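Local coordinates for F420-dependent methylenetetrahydromethanopterin dehydrogenase (Methanopyrus kandleri, PDB 1QV9), which catalyses the reversible, coenzyme F420-dependent interconversion of methenyl- and methylenetetrahydromethanopterin in methanogenesis from carbon dioxide, at the interface of chains A and B. Sequence-based numbering; all coordinates share one arbitrary frame. Chains: chain A/B, F420-dependent methylenetetrahydromethanopterin dehydrogenase.

The interface of chains A and B. Residues chain A 22-23, 26, 158, 264-266; chain B 132-134, 137.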
# COMPACT_ATOMS: atom_id res chain seq x y z
N MSE A 22 29.29 -12.64 3.49
CA MSE A 22 29.27 -11.32 2.88
C MSE A 22 28.98 -10.19 3.84
O MSE A 22 29.34 -9.04 3.58
CB MSE A 22 28.30 -11.32 1.70
CG MSE A 22 28.82 -12.28 0.66
SE MSE A 22 27.79 -12.31 -0.95
CE MSE A 22 26.32 -13.36 -0.37
N LEU A 23 28.31 -10.49 4.95
CA LEU A 23 28.04 -9.47 5.96
C LEU A 23 29.34 -8.97 6.59
O LEU A 23 29.35 -7.92 7.25
CB LEU A 23 27.16 -10.04 7.08
CG LEU A 23 25.74 -10.43 6.68
CD1 LEU A 23 25.13 -11.26 7.84
CD2 LEU A 23 24.91 -9.20 6.35
N GLU A 26 31.27 -6.18 3.16
CA GLU A 26 30.22 -5.78 2.26
C GLU A 26 30.60 -5.12 0.96
O GLU A 26 29.83 -5.20 -0.01
CB GLU A 26 29.19 -4.92 3.01
CG GLU A 26 29.70 -3.53 3.46
CD GLU A 26 30.49 -3.55 4.76
OE1 GLU A 26 30.76 -2.44 5.27
OE2 GLU A 26 30.83 -4.62 5.29
N GLN A 158 26.79 -10.13 12.27
CA GLN A 158 27.96 -9.36 11.86
C GLN A 158 28.80 -9.09 13.10
O GLN A 158 30.02 -9.32 13.09
CB GLN A 158 27.54 -8.03 11.23
CG GLN A 158 28.72 -7.11 10.83
CD GLN A 158 28.36 -5.62 10.64
OE1 GLN A 158 27.19 -5.24 10.53
NE2 GLN A 158 29.40 -4.77 10.59
N THR A 264 26.45 0.48 9.95
CA THR A 264 27.69 0.08 10.61
C THR A 264 28.62 -0.59 9.60
O THR A 264 28.84 -1.80 9.63
CB THR A 264 27.43 -0.88 11.82
OG1 THR A 264 26.70 -2.06 11.40
CG2 THR A 264 26.67 -0.16 12.91
N PRO A 265 29.18 0.22 8.68
CA PRO A 265 30.09 -0.28 7.65
C PRO A 265 31.49 -0.54 8.17
O PRO A 265 31.89 0.01 9.21
CB PRO A 265 30.11 0.83 6.61
CG PRO A 265 30.04 2.07 7.53
CD PRO A 265 28.99 1.68 8.56
N HIS A 266 32.21 -1.40 7.47
CA HIS A 266 33.60 -1.69 7.81
C HIS A 266 34.55 -0.70 7.13
O HIS A 266 34.33 -0.32 5.98
CB HIS A 266 33.98 -3.10 7.33
CG HIS A 266 33.29 -4.19 8.07
ND1 HIS A 266 32.17 -4.82 7.56
CD2 HIS A 266 33.53 -4.75 9.27
CE1 HIS A 266 31.76 -5.73 8.42
NE2 HIS A 266 32.56 -5.71 9.47
N LEU B 132 26.53 2.09 2.08
CA LEU B 132 26.41 0.62 2.08
C LEU B 132 27.08 -0.12 3.22
O LEU B 132 28.30 -0.37 3.17
CB LEU B 132 26.92 0.06 0.76
CG LEU B 132 26.51 -1.41 0.55
CD1 LEU B 132 25.09 -1.42 -0.02
CD2 LEU B 132 27.47 -2.14 -0.34
N ASP B 133 26.31 -0.52 4.23
CA ASP B 133 26.85 -1.36 5.31
C ASP B 133 26.27 -2.76 5.05
O ASP B 133 25.55 -2.94 4.06
CB ASP B 133 26.49 -0.83 6.71
CG ASP B 133 25.01 -1.04 7.08
OD1 ASP B 133 24.16 -1.05 6.18
OD2 ASP B 133 24.73 -1.16 8.29
N PRO B 134 26.61 -3.77 5.87
CA PRO B 134 26.10 -5.14 5.65
C PRO B 134 24.57 -5.22 5.55
O PRO B 134 24.04 -5.90 4.63
CB PRO B 134 26.67 -5.91 6.84
CG PRO B 134 28.04 -5.20 7.03
CD PRO B 134 27.65 -3.75 6.94
N MSE B 137 23.32 -3.82 2.25
CA MSE B 137 23.73 -4.73 1.17
C MSE B 137 22.78 -5.95 1.10
O MSE B 137 22.53 -6.51 0.04
CB MSE B 137 25.15 -5.25 1.37
CG MSE B 137 25.47 -6.42 0.46
SE MSE B 137 26.99 -7.45 1.02
CE MSE B 137 26.22 -8.43 2.51
O HOH W 1 25.12 -3.86 8.99
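With CG of A:Glu26 set between its backbone N and carbonyl carbon (chi1 68°) and the side chain bent at chi2 (-82°), the carboxylate carbon CD comes to lie 3.6 Å from the ring CD of B:Pro134. Both carboxylate oxygens turn back into chain A through their syn lone pairs: OE1 accepts the backbone N of A:His266 at 2.8 Å, and OE2, lying in the imidazole plane, takes the ring ND1 at 2.6 Å. This two-point grip fixes the rotation of the carboxylate. The amide of A:Gln158 crosses B:Pro134 at about a right angle, its CD 3.7 Å from the proline CG, while NE2 donates to A:Thr264 O at 3.2 Å, tying helix 153-169 to the loop that carries A:Thr264. Across the interface, A:Thr264 N donates to B:Asp133 OD2 at 2.9 Å, arriving on the anti side and 33° out of the carboxylate plane; water 1 links that same oxygen to A:Gln158 OE1. Beyond the proline, B:Met137, a selenomethionine, bends at chi3 and brings its methyl CE 3.7 Å from A:Met22 CB. An alanine in place of A:Glu26 would probably leave both the backbone N and ND1 of A:His266 without their acceptors and open a gap against B:Pro134. Within the homohexamer, a trimer of dimers, this patch seats the start of helix 134-150 of one subunit in its neighbour, and the two-fold axis repeats it.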